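Local coordinates for 2-hydroxyisobutyryl-CoA synthetase (Aquincola tertiaricarbonis, PDB 6HDY), which belongs to the ANL superfamily of AMP-binding enzymes, pairing a large N-terminal part with a smaller C-terminal domain of the AMP-binding type, at residues A[39-43]-A[44-48]; A[75-79]-A[80-84]; A[86-89]-A[90-94]; A[137-141]-A[142-146]; A[158-161]-A[162-166]. All blocks are in the same frame, centred on the assembly; numbering follows the deposited sequence.

Contact 1: residues A[39-43]-A[44-48]; sequences ETMPA and AERDK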
loop_
_atom_site.group_PDB
_atom_site.type_symbol
_atom_site.label_atom_id
_atom_site.label_comp_id
_atom_site.label_asym_id
_atom_site.label_seq_id
_atom_site.Cartn_x
_atom_site.Cartn_y
_atom_site.Cartn_z
ATOM N N GLU A 39 2.322 -29.201 13.079
ATOM C CA GLU A 39 1.988 -28.383 14.243
ATOM C C GLU A 39 1.911 -29.120 15.594
ATOM O O GLU A 39 2.222 -28.514 16.622
ATOM C CB GLU A 39 0.668 -27.625 13.985
ATOM C CG GLU A 39 0.718 -26.657 12.801
ATOM C CD GLU A 39 -0.552 -25.878 12.509
ATOM O OE1 GLU A 39 -0.723 -25.395 11.367
ATOM O OE2 GLU A 39 -1.372 -25.727 13.438
ATOM N N THR A 40 1.445 -30.387 15.600
ATOM C CA THR A 40 1.245 -31.137 16.827
ATOM C C THR A 40 2.119 -32.400 16.961
ATOM O O THR A 40 1.974 -33.069 17.965
ATOM C CB THR A 40 -0.257 -31.486 17.051
ATOM O OG1 THR A 40 -0.659 -32.539 16.176
ATOM C CG2 THR A 40 -1.183 -30.295 16.900
ATOM N N MET A 41 3.023 -32.716 15.997
ATOM C CA MET A 41 3.913 -33.897 16.074
ATOM C C MET A 41 4.885 -33.861 17.268
ATOM O O MET A 41 5.207 -32.761 17.715
ATOM C CB MET A 41 4.722 -34.052 14.778
ATOM C CG MET A 41 5.802 -32.990 14.568
ATOM S SD MET A 41 6.337 -32.947 12.844
ATOM C CE MET A 41 7.174 -34.529 12.714
ATOM N N PRO A 42 5.434 -35.013 17.769
ATOM C CA PRO A 42 6.426 -34.927 18.863
ATOM C C PRO A 42 7.614 -34.049 18.437
ATOM O O PRO A 42 8.110 -34.212 17.329
ATOM C CB PRO A 42 6.813 -36.396 19.114
ATOM C CG PRO A 42 5.682 -37.185 18.579
ATOM C CD PRO A 42 5.199 -36.418 17.379
ATOM N N ALA A 43 8.003 -33.065 19.286
ATOM C CA ALA A 43 9.057 -32.062 19.032
ATOM C C ALA A 43 10.396 -32.651 18.591
ATOM O O ALA A 43 11.071 -32.050 17.757
ATOM C CB ALA A 43 9.243 -31.163 20.248
ATOM N N ALA A 44 10.749 -33.837 19.115
ATOM C CA ALA A 44 11.970 -34.584 18.794
ATOM C C ALA A 44 11.927 -35.134 17.369
ATOM O O ALA A 44 12.975 -35.253 16.733
ATOM C CB ALA A 44 12.160 -35.726 19.792
ATOM N N GLU A 45 10.712 -35.472 16.879
ATOM C CA GLU A 45 10.445 -35.967 15.524
ATOM C C GLU A 45 10.600 -34.808 14.522
ATOM O O GLU A 45 11.141 -35.007 13.427
ATOM C CB GLU A 45 9.013 -36.530 15.432
ATOM C CG GLU A 45 8.845 -37.963 15.913
ATOM C CD GLU A 45 9.124 -39.027 14.869
ATOM O OE1 GLU A 45 9.697 -40.074 15.245
ATOM O OE2 GLU A 45 8.777 -38.821 13.679
ATOM N N ARG A 46 10.119 -33.605 14.907
ATOM C CA ARG A 46 10.188 -32.399 14.081
ATOM C C ARG A 46 11.624 -31.902 13.993
ATOM O O ARG A 46 12.062 -31.535 12.904
ATOM C CB ARG A 46 9.278 -31.289 14.625
ATOM C CG ARG A 46 9.021 -30.188 13.593
ATOM C CD ARG A 46 8.481 -28.929 14.217
ATOM N NE ARG A 46 7.075 -29.067 14.594
ATOM C CZ ARG A 46 6.644 -29.226 15.840
ATOM N NH1 ARG A 46 7.506 -29.262 16.846
ATOM N NH2 ARG A 46 5.348 -29.319 16.093
ATOM N N ASP A 47 12.360 -31.922 15.132
ATOM C CA ASP A 47 13.767 -31.517 15.212
ATOM C C ASP A 47 14.669 -32.376 14.326
ATOM O O ASP A 47 15.696 -31.881 13.851
ATOM C CB ASP A 47 14.262 -31.514 16.661
ATOM C CG ASP A 47 13.902 -30.288 17.482
ATOM O OD1 ASP A 47 13.197 -29.394 16.949
ATOM O OD2 ASP A 47 14.322 -30.222 18.666
ATOM N N LYS A 48 14.267 -33.641 14.073
ATOM C CA LYS A 48 15.006 -34.541 13.192
ATOM C C LYS A 48 14.886 -34.059 11.741
ATOM O O LYS A 48 15.886 -33.979 11.018
ATOM C CB LYS A 48 14.494 -35.985 13.317
ATOM C CG LYS A 48 15.010 -36.690 14.576
ATOM C CD LYS A 48 15.103 -38.215 14.433
ATOM C CE LYS A 48 15.661 -38.860 15.688
ATOM N NZ LYS A 48 16.300 -40.175 15.411
#
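M41 and R46 are brought together by different first torsions. CG of M41 sits between its backbone N and carbonyl carbon (chi1 70°), while CG of R46 swings away from its own backbone N (chi1 -164°) and the chain folds over at chi3. The thioether therefore crosses the arginine: M41 SD lies 3.8 Å from R46 CB, M41 CE reaches R46 N at 3.8 Å, and M41 CG lies over one face of the guanidinium, offset toward its rim. At the guanidinium edge, R46 NH2 comes to 3.3 Å from E39 O, at too poor an angle for a hydrogen bond. Its donors are used outside, NE on R38 O and NH2 on T358 OG1. Next along the chain, P42 stands at the N-cap of helix 43-64, and its O takes two backbone donors, E45 N at 2.9 Å and R46 N at 3.2 Å. The latter opens the i to i+4 series, which D47 N to A43 O, 2.9 Å, continues. So strong a base as arginine probably stays charged even when buried among neutral oxygens; the weak, long ion pair with D302 may help a little.

Contact 2: residues A[75-79]-A[80-84]; sequences AGFQP and SQLKS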
loop_
_atom_site.group_PDB
_atom_site.type_symbol
_atom_site.label_atom_id
_atom_site.label_comp_id
_atom_site.label_asym_id
_atom_site.label_seq_id
_atom_site.Cartn_x
_atom_site.Cartn_y
_atom_site.Cartn_z
ATOM N N ALA A 75 34.785 -18.916 8.689
ATOM C CA ALA A 75 34.518 -19.490 10.019
ATOM C C ALA A 75 34.865 -20.988 10.136
ATOM O O ALA A 75 34.638 -21.595 11.190
ATOM C CB ALA A 75 33.073 -19.252 10.417
ATOM N N GLY A 76 35.424 -21.551 9.064
ATOM C CA GLY A 76 35.829 -22.953 8.984
ATOM C C GLY A 76 34.667 -23.925 8.936
ATOM O O GLY A 76 34.721 -24.984 9.565
ATOM N N PHE A 77 33.619 -23.582 8.181
ATOM C CA PHE A 77 32.426 -24.409 8.057
ATOM C C PHE A 77 32.103 -24.824 6.609
ATOM O O PHE A 77 32.147 -24.012 5.680
ATOM C CB PHE A 77 31.206 -23.738 8.736
ATOM C CG PHE A 77 29.918 -24.509 8.563
ATOM C CD1 PHE A 77 29.700 -25.696 9.260
ATOM C CD2 PHE A 77 28.952 -24.090 7.651
ATOM C CE1 PHE A 77 28.524 -26.430 9.072
ATOM C CE2 PHE A 77 27.779 -24.826 7.460
ATOM C CZ PHE A 77 27.578 -25.997 8.161
ATOM N N GLN A 78 31.714 -26.096 6.469
ATOM C CA GLN A 78 31.305 -26.787 5.248
ATOM C C GLN A 78 29.947 -27.476 5.578
ATOM O O GLN A 78 29.853 -28.076 6.653
ATOM C CB GLN A 78 32.374 -27.846 4.935
ATOM C CG GLN A 78 32.158 -28.599 3.654
ATOM C CD GLN A 78 33.434 -29.209 3.204
ATOM O OE1 GLN A 78 34.396 -28.508 2.889
ATOM N NE2 GLN A 78 33.464 -30.526 3.150
ATOM N N PRO A 79 28.908 -27.446 4.694
ATOM C CA PRO A 79 27.602 -28.061 5.055
ATOM C C PRO A 79 27.620 -29.546 5.496
ATOM O O PRO A 79 26.734 -29.979 6.246
ATOM C CB PRO A 79 26.742 -27.852 3.806
ATOM C CG PRO A 79 27.377 -26.688 3.088
ATOM C CD PRO A 79 28.845 -26.777 3.373
ATOM N N SER A 80 28.648 -30.298 5.103
ATOM C CA SER A 80 28.793 -31.699 5.489
ATOM C C SER A 80 29.104 -31.877 6.988
ATOM O O SER A 80 29.011 -33.000 7.493
ATOM C CB SER A 80 29.880 -32.364 4.661
ATOM O OG SER A 80 31.154 -31.824 4.968
ATOM N N GLN A 81 29.498 -30.777 7.677
ATOM C CA GLN A 81 29.832 -30.767 9.107
ATOM C C GLN A 81 28.582 -30.511 9.954
ATOM O O GLN A 81 28.654 -30.575 11.178
ATOM C CB GLN A 81 30.931 -29.735 9.425
ATOM C CG GLN A 81 32.270 -29.982 8.729
ATOM C CD GLN A 81 33.170 -28.794 8.928
ATOM O OE1 GLN A 81 32.964 -27.734 8.351
ATOM N NE2 GLN A 81 34.168 -28.926 9.771
ATOM N N LEU A 82 27.442 -30.213 9.304
ATOM C CA LEU A 82 26.166 -30.020 9.989
ATOM C C LEU A 82 25.621 -31.448 10.216
ATOM O O LEU A 82 25.026 -32.033 9.305
ATOM C CB LEU A 82 25.200 -29.211 9.102
ATOM C CG LEU A 82 24.269 -28.202 9.770
ATOM C CD1 LEU A 82 23.198 -27.741 8.797
ATOM C CD2 LEU A 82 23.629 -28.744 11.053
ATOM N N LYS A 83 25.894 -32.029 11.393
ATOM C CA LYS A 83 25.489 -33.407 11.697
ATOM C C LYS A 83 24.533 -33.505 12.886
ATOM O O LYS A 83 24.093 -34.602 13.225
ATOM C CB LYS A 83 26.718 -34.317 11.876
ATOM C CG LYS A 83 27.561 -34.469 10.609
ATOM C CD LYS A 83 28.610 -35.530 10.804
ATOM C CE LYS A 83 29.578 -35.664 9.660
ATOM N NZ LYS A 83 30.493 -36.821 9.882
ATOM N N SER A 84 24.189 -32.344 13.487
ATOM C CA SER A 84 23.268 -32.178 14.620
ATOM C C SER A 84 22.933 -30.691 14.799
ATOM O O SER A 84 23.623 -29.839 14.245
ATOM C CB SER A 84 23.875 -32.740 15.905
ATOM O OG SER A 84 24.982 -31.979 16.356
#
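Q81 reaches back to Q78 with both backbone and side chain. Its OE1 accepts from Q78 N at 2.8 Å, the donor lying in the carbonyl plane of the amide, although the N-H is bent to 137°. In return Q81 N donates to Q78 O at 2.9 Å and is much straighter. Because the Q81 chain runs extended beyond CG, the amide lies alongside the F77 ring, the two planes only 14° apart and the side chains sliding past each other in opposite directions. On another flank Q78 NE2 donates to S80 OG at 3.2 Å, slightly tilted from the amide plane. L82 N closes the next step on P79 O at 3.1 Å, and L82 CB meets F77 CZ at 4.1 Å.

A second shell holds these groups. W72 meets the F77 ring edge-to-face, C58 and W62 of helix 43-64 back P79, and L51 and C58 touch L82, whose O accepts from Q55 NE2. The whole is a connection between helices 66-74 and 85-91 built round one short 3-10 turn at 79-81, with G76 ending the first helix at positive phi in a Schellman motif and S84 standing at the N-cap of the second, its side chain capping D87 N.

Contact 3: residues A[86-89]-A[90-94]; sequences EDFE and ARVPV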
loop_
_atom_site.group_PDB
_atom_site.type_symbol
_atom_site.label_atom_id
_atom_site.label_comp_id
_atom_site.label_asym_id
_atom_site.label_seq_id
_atom_site.Cartn_x
_atom_site.Cartn_y
_atom_site.Cartn_z
ATOM N N GLU A 86 23.393 -29.096 17.481
ATOM C CA GLU A 86 24.520 -28.610 18.271
ATOM C C GLU A 86 25.670 -28.163 17.345
ATOM O O GLU A 86 26.375 -27.214 17.671
ATOM C CB GLU A 86 24.984 -29.624 19.353
ATOM C CG GLU A 86 24.222 -30.947 19.450
ATOM C CD GLU A 86 22.749 -30.948 19.834
ATOM O OE1 GLU A 86 22.361 -30.220 20.776
ATOM O OE2 GLU A 86 21.988 -31.722 19.208
ATOM N N ASP A 87 25.833 -28.826 16.183
ATOM C CA ASP A 87 26.840 -28.459 15.175
ATOM C C ASP A 87 26.460 -27.120 14.548
ATOM O O ASP A 87 27.323 -26.277 14.322
ATOM C CB ASP A 87 26.921 -29.514 14.060
ATOM C CG ASP A 87 27.721 -30.766 14.353
ATOM O OD1 ASP A 87 28.647 -30.704 15.191
ATOM O OD2 ASP A 87 27.473 -31.780 13.697
ATOM N N PHE A 88 25.159 -26.935 14.279
ATOM C CA PHE A 88 24.572 -25.731 13.713
ATOM C C PHE A 88 24.875 -24.488 14.562
ATOM O O PHE A 88 25.377 -23.506 14.025
ATOM C CB PHE A 88 23.052 -25.931 13.561
ATOM C CG PHE A 88 22.353 -24.962 12.640
ATOM C CD1 PHE A 88 22.599 -24.977 11.270
ATOM C CD2 PHE A 88 21.405 -24.069 13.134
ATOM C CE1 PHE A 88 21.960 -24.068 10.418
ATOM C CE2 PHE A 88 20.726 -23.197 12.275
ATOM C CZ PHE A 88 21.025 -23.188 10.926
ATOM N N GLU A 89 24.607 -24.540 15.885
ATOM C CA GLU A 89 24.814 -23.384 16.770
ATOM C C GLU A 89 26.272 -23.018 16.997
ATOM O O GLU A 89 26.594 -21.835 17.140
ATOM C CB GLU A 89 24.092 -23.558 18.114
ATOM C CG GLU A 89 24.588 -24.721 18.955
ATOM C CD GLU A 89 23.711 -25.120 20.124
ATOM O OE1 GLU A 89 22.880 -24.296 20.571
ATOM O OE2 GLU A 89 23.880 -26.257 20.616
ATOM N N ALA A 90 27.140 -24.030 17.038
ATOM C CA ALA A 90 28.559 -23.875 17.326
ATOM C C ALA A 90 29.431 -23.580 16.111
ATOM O O ALA A 90 30.351 -22.765 16.220
ATOM C CB ALA A 90 29.075 -25.110 18.060
ATOM N N ARG A 91 29.159 -24.240 14.966
ATOM C CA ARG A 91 29.983 -24.114 13.761
ATOM C C ARG A 91 29.551 -23.025 12.794
ATOM O O ARG A 91 30.413 -22.402 12.164
ATOM C CB ARG A 91 30.091 -25.459 13.010
ATOM C CG ARG A 91 30.591 -26.621 13.843
ATOM C CD ARG A 91 30.497 -27.921 13.064
ATOM N NE ARG A 91 31.021 -29.050 13.832
ATOM C CZ ARG A 91 32.297 -29.417 13.862
ATOM N NH1 ARG A 91 32.677 -30.457 14.593
ATOM N NH2 ARG A 91 33.206 -28.749 13.157
ATOM N N VAL A 92 28.229 -22.826 12.642
ATOM C CA VAL A 92 27.679 -21.854 11.699
ATOM C C VAL A 92 27.737 -20.428 12.277
ATOM O O VAL A 92 27.080 -20.143 13.285
ATOM C CB VAL A 92 26.266 -22.245 11.178
ATOM C CG1 VAL A 92 25.778 -21.287 10.090
ATOM C CG2 VAL A 92 26.235 -23.683 10.679
ATOM N N PRO A 93 28.518 -19.514 11.639
ATOM C CA PRO A 93 28.565 -18.125 12.134
ATOM C C PRO A 93 27.237 -17.402 11.905
ATOM O O PRO A 93 26.580 -17.631 10.879
ATOM C CB PRO A 93 29.687 -17.498 11.301
ATOM C CG PRO A 93 29.668 -18.263 10.020
ATOM C CD PRO A 93 29.328 -19.675 10.407
ATOM N N VAL A 94 26.836 -16.550 12.856
ATOM C CA VAL A 94 25.608 -15.773 12.699
ATOM C C VAL A 94 25.782 -14.676 11.641
ATOM O O VAL A 94 26.869 -14.115 11.480
ATOM C CB VAL A 94 25.045 -15.174 14.017
ATOM C CG1 VAL A 94 24.594 -16.261 14.970
ATOM C CG2 VAL A 94 26.039 -14.216 14.687
#
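F88 and V92 make the buried side of this last helical turn, D87 and R91 its more exposed one. On the buried side V92 CG2 packs obliquely on F88 CD1 at 3.9 Å. Further in, V92 CB comes to 3.2 Å from F88 O, the same oxygen that takes V92 N at 3.2 Å. V92 is the first residue to leave helical angles, so this bond is where the helix lets go of the chain.

On the more exposed side a salt bridge takes the place of apolar packing. D87 and R91 run side by side and point the same way, and R91 NE donates to D87 OD1 at 3.2 Å, nearly straight at 168°. The bond lies in the guanidinium plane, yet the carboxylate receives it from above, since the two planes stand 73° apart. A single oxygen and a single nitrogen thus carry the salt bridge, while D87 OD2 takes K83 N. In the backbone R91 N binds D87 O at 2.8 Å, whereas A90 N to E86 O, 3.3 Å, is weak.

Helix 85-91 is wedged between other elements of the N-terminal part. F88 leans on T328 of strand 322-329 and E307 of strand 304-310, V92 and P93 press on W72 of helix 66-74, and E86 and E89 both form salt bridges to R316, which ties the helix to the antiparallel sheet.

Contact 4: residues A[137-141]-A[142-146]; sequences FGIGR and ADWRA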
loop_
_atom_site.group_PDB
_atom_site.type_symbol
_atom_site.label_atom_id
_atom_site.label_comp_id
_atom_site.label_asym_id
_atom_site.label_seq_id
_atom_site.Cartn_x
_atom_site.Cartn_y
_atom_site.Cartn_z
ATOM N N PHE A 137 15.007 -5.883 -0.437
ATOM C CA PHE A 137 14.545 -7.251 -0.470
ATOM C C PHE A 137 14.081 -7.589 -1.903
ATOM O O PHE A 137 13.248 -6.889 -2.469
ATOM C CB PHE A 137 13.462 -7.535 0.576
ATOM C CG PHE A 137 13.796 -7.155 2.008
ATOM C CD1 PHE A 137 15.000 -7.542 2.590
ATOM C CD2 PHE A 137 12.870 -6.480 2.800
ATOM C CE1 PHE A 137 15.286 -7.227 3.926
ATOM C CE2 PHE A 137 13.183 -6.115 4.115
ATOM C CZ PHE A 137 14.377 -6.506 4.675
ATOM N N GLY A 138 14.677 -8.628 -2.469
ATOM C CA GLY A 138 14.353 -9.184 -3.771
ATOM C C GLY A 138 13.769 -10.555 -3.522
ATOM O O GLY A 138 14.506 -11.526 -3.355
ATOM N N ILE A 139 12.446 -10.630 -3.435
ATOM C CA ILE A 139 11.710 -11.851 -3.132
ATOM C C ILE A 139 11.187 -12.535 -4.410
ATOM O O ILE A 139 10.506 -11.897 -5.213
ATOM C CB ILE A 139 10.616 -11.548 -2.099
ATOM C CG1 ILE A 139 11.219 -10.704 -0.944
ATOM C CG2 ILE A 139 9.997 -12.854 -1.582
ATOM C CD1 ILE A 139 10.331 -9.724 -0.356
ATOM N N GLY A 140 11.546 -13.811 -4.587
ATOM C CA GLY A 140 11.142 -14.584 -5.749
ATOM C C GLY A 140 9.692 -14.990 -5.654
ATOM O O GLY A 140 9.117 -14.972 -4.567
ATOM N N ARG A 141 9.094 -15.354 -6.793
ATOM C CA ARG A 141 7.696 -15.782 -6.916
ATOM C C ARG A 141 7.368 -16.942 -5.989
ATOM O O ARG A 141 6.347 -16.915 -5.301
ATOM C CB ARG A 141 7.407 -16.180 -8.371
ATOM C CG ARG A 141 6.074 -15.667 -8.900
ATOM C CD ARG A 141 5.968 -15.724 -10.417
ATOM N NE ARG A 141 7.167 -15.225 -11.103
ATOM C CZ ARG A 141 8.033 -15.991 -11.769
ATOM N NH1 ARG A 141 7.846 -17.307 -11.844
ATOM N NH2 ARG A 141 9.091 -15.449 -12.360
ATOM N N ALA A 142 8.239 -17.950 -5.960
ATOM C CA ALA A 142 8.069 -19.137 -5.123
ATOM C C ALA A 142 8.113 -18.793 -3.660
ATOM O O ALA A 142 7.263 -19.287 -2.915
ATOM C CB ALA A 142 9.109 -20.198 -5.490
ATOM N N ASP A 143 9.004 -17.864 -3.242
ATOM C CA ASP A 143 9.049 -17.410 -1.829
ATOM C C ASP A 143 7.805 -16.640 -1.406
ATOM O O ASP A 143 7.336 -16.839 -0.305
ATOM C CB ASP A 143 10.305 -16.585 -1.528
ATOM C CG ASP A 143 11.546 -17.427 -1.415
ATOM O OD1 ASP A 143 11.453 -18.650 -1.620
ATOM O OD2 ASP A 143 12.601 -16.874 -1.124
ATOM N N TRP A 144 7.262 -15.796 -2.280
ATOM C CA TRP A 144 6.040 -15.026 -2.015
ATOM C C TRP A 144 4.891 -16.020 -1.707
ATOM O O TRP A 144 4.140 -15.835 -0.742
ATOM C CB TRP A 144 5.703 -14.085 -3.225
ATOM C CG TRP A 144 4.762 -12.988 -2.820
ATOM C CD1 TRP A 144 3.401 -13.058 -2.790
ATOM C CD2 TRP A 144 5.117 -11.759 -2.156
ATOM N NE1 TRP A 144 2.879 -11.916 -2.216
ATOM C CE2 TRP A 144 3.912 -11.093 -1.834
ATOM C CE3 TRP A 144 6.339 -11.152 -1.807
ATOM C CZ2 TRP A 144 3.891 -9.841 -1.185
ATOM C CZ3 TRP A 144 6.318 -9.892 -1.200
ATOM C CH2 TRP A 144 5.106 -9.254 -0.893
ATOM N N ARG A 145 4.789 -17.097 -2.522
ATOM C CA ARG A 145 3.825 -18.191 -2.302
ATOM C C ARG A 145 4.117 -18.924 -0.981
ATOM O O ARG A 145 3.187 -19.162 -0.216
ATOM C CB ARG A 145 3.750 -19.174 -3.498
ATOM C CG ARG A 145 3.221 -18.574 -4.832
ATOM C CD ARG A 145 2.143 -17.487 -4.705
ATOM N NE ARG A 145 0.957 -17.887 -3.931
ATOM C CZ ARG A 145 0.127 -17.028 -3.342
ATOM N NH1 ARG A 145 0.347 -15.728 -3.421
ATOM N NH2 ARG A 145 -0.937 -17.468 -2.679
ATOM N N ALA A 146 5.401 -19.206 -0.681
ATOM C CA ALA A 146 5.793 -19.848 0.590
ATOM C C ALA A 146 5.374 -18.963 1.800
ATOM O O ALA A 146 4.863 -19.480 2.793
ATOM C CB ALA A 146 7.297 -20.116 0.617
#
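I139, near the end of strand 136-140, reaches over to D143 and W144 at the start of the helix that follows. From CB its side chain forks. The CG2 branch stands anti to the backbone N and carries the closer contacts: it lies 3.7 Å from D143 CB and, on its other flank, 4.0 Å from W144 CE3, meeting the indole at its edge, near the ring plane. The CG1 branch runs on to CD1 at the tip, which touches the same rim one atom further along, at W144 CZ3, 4.1 Å away. Two methyls thus follow the six-membered edge of the indole. The first torsion of W144 (chi1 -161°) swings the indole toward I139, and chi2 turns its six-membered edge to the two methyls.

The corner itself is made by G140 at the N-cap. W144 N donates to G140 O at 3.1 Å, and R145 N follows on R141 O at 3.2 Å. Across this corner strand segment 137-140 and helix segment 142-146 run at 84° to each other. The D143 carboxylate is engaged beyond the corner, by S334, R332 and T333 N, and S334 OG also accepts G140 N, so one serine braces both sides of the bend.

Strand 136-140 pairs antiparallel with 121-126, where F122 and H123 meet the indole. Helix 176-187 closes in with M176 on I139 and with W179 and A183 on W144, while the poorly ordered R141 side chain packs on R189 of the second subunit.

Contact 5: residues A[158-161]-A[162-166]; sequences MGIR and PGDLV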
loop_
_atom_site.group_PDB
_atom_site.type_symbol
_atom_site.label_atom_id
_atom_site.label_comp_id
_atom_site.label_asym_id
_atom_site.label_seq_id
_atom_site.Cartn_x
_atom_site.Cartn_y
_atom_site.Cartn_z
ATOM N N MET A 158 -5.003 -18.373 14.688
ATOM C CA MET A 158 -5.559 -17.267 15.464
ATOM C C MET A 158 -7.097 -17.273 15.406
ATOM O O MET A 158 -7.751 -16.385 15.974
ATOM C CB MET A 158 -5.014 -15.929 14.971
ATOM C CG MET A 158 -3.502 -15.841 14.968
ATOM S SD MET A 158 -2.951 -14.240 14.316
ATOM C CE MET A 158 -1.175 -14.270 14.800
ATOM N N GLY A 159 -7.659 -18.289 14.748
ATOM C CA GLY A 159 -9.100 -18.424 14.576
ATOM C C GLY A 159 -9.682 -17.616 13.431
ATOM O O GLY A 159 -10.908 -17.489 13.341
ATOM N N ILE A 160 -8.812 -17.034 12.555
ATOM C CA ILE A 160 -9.223 -16.276 11.366
ATOM C C ILE A 160 -9.615 -17.302 10.292
ATOM O O ILE A 160 -8.947 -18.327 10.133
ATOM C CB ILE A 160 -8.167 -15.217 10.871
ATOM C CG1 ILE A 160 -7.552 -14.409 12.050
ATOM C CG2 ILE A 160 -8.786 -14.265 9.829
ATOM C CD1 ILE A 160 -6.299 -13.563 11.685
ATOM N N ARG A 161 -10.734 -17.067 9.603
ATOM C CA ARG A 161 -11.278 -18.049 8.665
ATOM C C ARG A 161 -11.578 -17.556 7.267
ATOM O O ARG A 161 -11.818 -16.361 7.097
ATOM C CB ARG A 161 -12.579 -18.632 9.272
ATOM C CG ARG A 161 -12.383 -19.468 10.545
ATOM C CD ARG A 161 -11.671 -20.784 10.272
ATOM N NE ARG A 161 -11.496 -21.585 11.496
ATOM C CZ ARG A 161 -10.415 -21.570 12.262
ATOM N NH1 ARG A 161 -9.397 -20.759 11.977
ATOM N NH2 ARG A 161 -10.351 -22.339 13.336
ATOM N N PRO A 162 -11.722 -18.472 6.264
ATOM C CA PRO A 162 -12.162 -18.033 4.931
ATOM C C PRO A 162 -13.470 -17.237 5.021
ATOM O O PRO A 162 -14.356 -17.577 5.819
ATOM C CB PRO A 162 -12.396 -19.353 4.183
ATOM C CG PRO A 162 -11.482 -20.311 4.835
ATOM C CD PRO A 162 -11.496 -19.934 6.289
ATOM N N GLY A 163 -13.537 -16.145 4.266
ATOM C CA GLY A 163 -14.707 -15.282 4.238
ATOM C C GLY A 163 -14.693 -14.189 5.273
ATOM O O GLY A 163 -15.498 -13.265 5.185
ATOM N N ASP A 164 -13.813 -14.288 6.280
ATOM C CA ASP A 164 -13.673 -13.221 7.278
ATOM C C ASP A 164 -13.067 -11.981 6.627
ATOM O O ASP A 164 -12.130 -12.083 5.835
ATOM C CB ASP A 164 -12.735 -13.645 8.398
ATOM C CG ASP A 164 -13.332 -14.534 9.469
ATOM O OD1 ASP A 164 -14.594 -14.642 9.534
ATOM O OD2 ASP A 164 -12.553 -15.056 10.295
ATOM N N LEU A 165 -13.593 -10.809 6.977
ATOM C CA LEU A 165 -13.081 -9.541 6.498
ATOM C C LEU A 165 -11.843 -9.194 7.357
ATOM O O LEU A 165 -11.947 -9.065 8.589
ATOM C CB LEU A 165 -14.150 -8.444 6.569
ATOM C CG LEU A 165 -13.689 -7.079 6.014
ATOM C CD1 LEU A 165 -13.729 -7.074 4.542
ATOM C CD2 LEU A 165 -14.578 -5.970 6.497
ATOM N N VAL A 166 -10.663 -9.093 6.701
ATOM C CA VAL A 166 -9.402 -8.814 7.386
ATOM C C VAL A 166 -8.933 -7.424 7.019
ATOM O O VAL A 166 -8.588 -7.186 5.860
ATOM C CB VAL A 166 -8.312 -9.881 7.088
ATOM C CG1 VAL A 166 -7.003 -9.553 7.824
ATOM C CG2 VAL A 166 -8.799 -11.279 7.448
#
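A type II beta turn from R161 to D164 leads the chain into strand 165-168, and R161 and D164 are bonded twice across it. D164 N donates to R161 O at 3.0 Å, closing the turn. D164 OD2 then takes R161 N at 2.8 Å, the N-H approaching from above the carboxylate plane. The aspartate reaches this nitrogen because its CG lies beside its own backbone N (chi1 -80°). G163 takes the positive phi of the third position of such a turn, backbone angles that by themselves call for glycine. The turn joins helix 141-157, ended by a Schellman motif at G159, to a strand of the parallel sheet that lies between strands 191-193 and 217-220. Inside the corner I160 CG2 meets V166 CG2 at 3.8 Å, the two side chains crossing at about a right angle, with C246 and F248 of strand 246-249 also against I160. The guanidinium of R161 bends back over the helix end instead of toward D164: NH1 donates to I160 O at 3.1 Å, from above that carbonyl's plane, and also to W156 O, while the W156 ring receives it in a cation-pi contact.

Overall arrangement
From the N terminus the five contacts come in series, none enclosing or crossing another. Contact 1 closes the bend between helices 36-40 and 43-64. Contact 2 closes the loop after helix 66-74, and contact 3 finishes helix 85-91 directly after it. These two touch, with centres about 8 Å apart: Q81 packs against R91 and F77 against V92. Contact 4 turns the end of a two-stranded sheet into helix 141-157, and contact 5 leads from the far end of that helix into the parallel sheet, their centres about 23 Å apart. Contacts 1 to 3 lie on one side of the chain's centre; contact 5 is about 42 Å from contact 2, centre to centre.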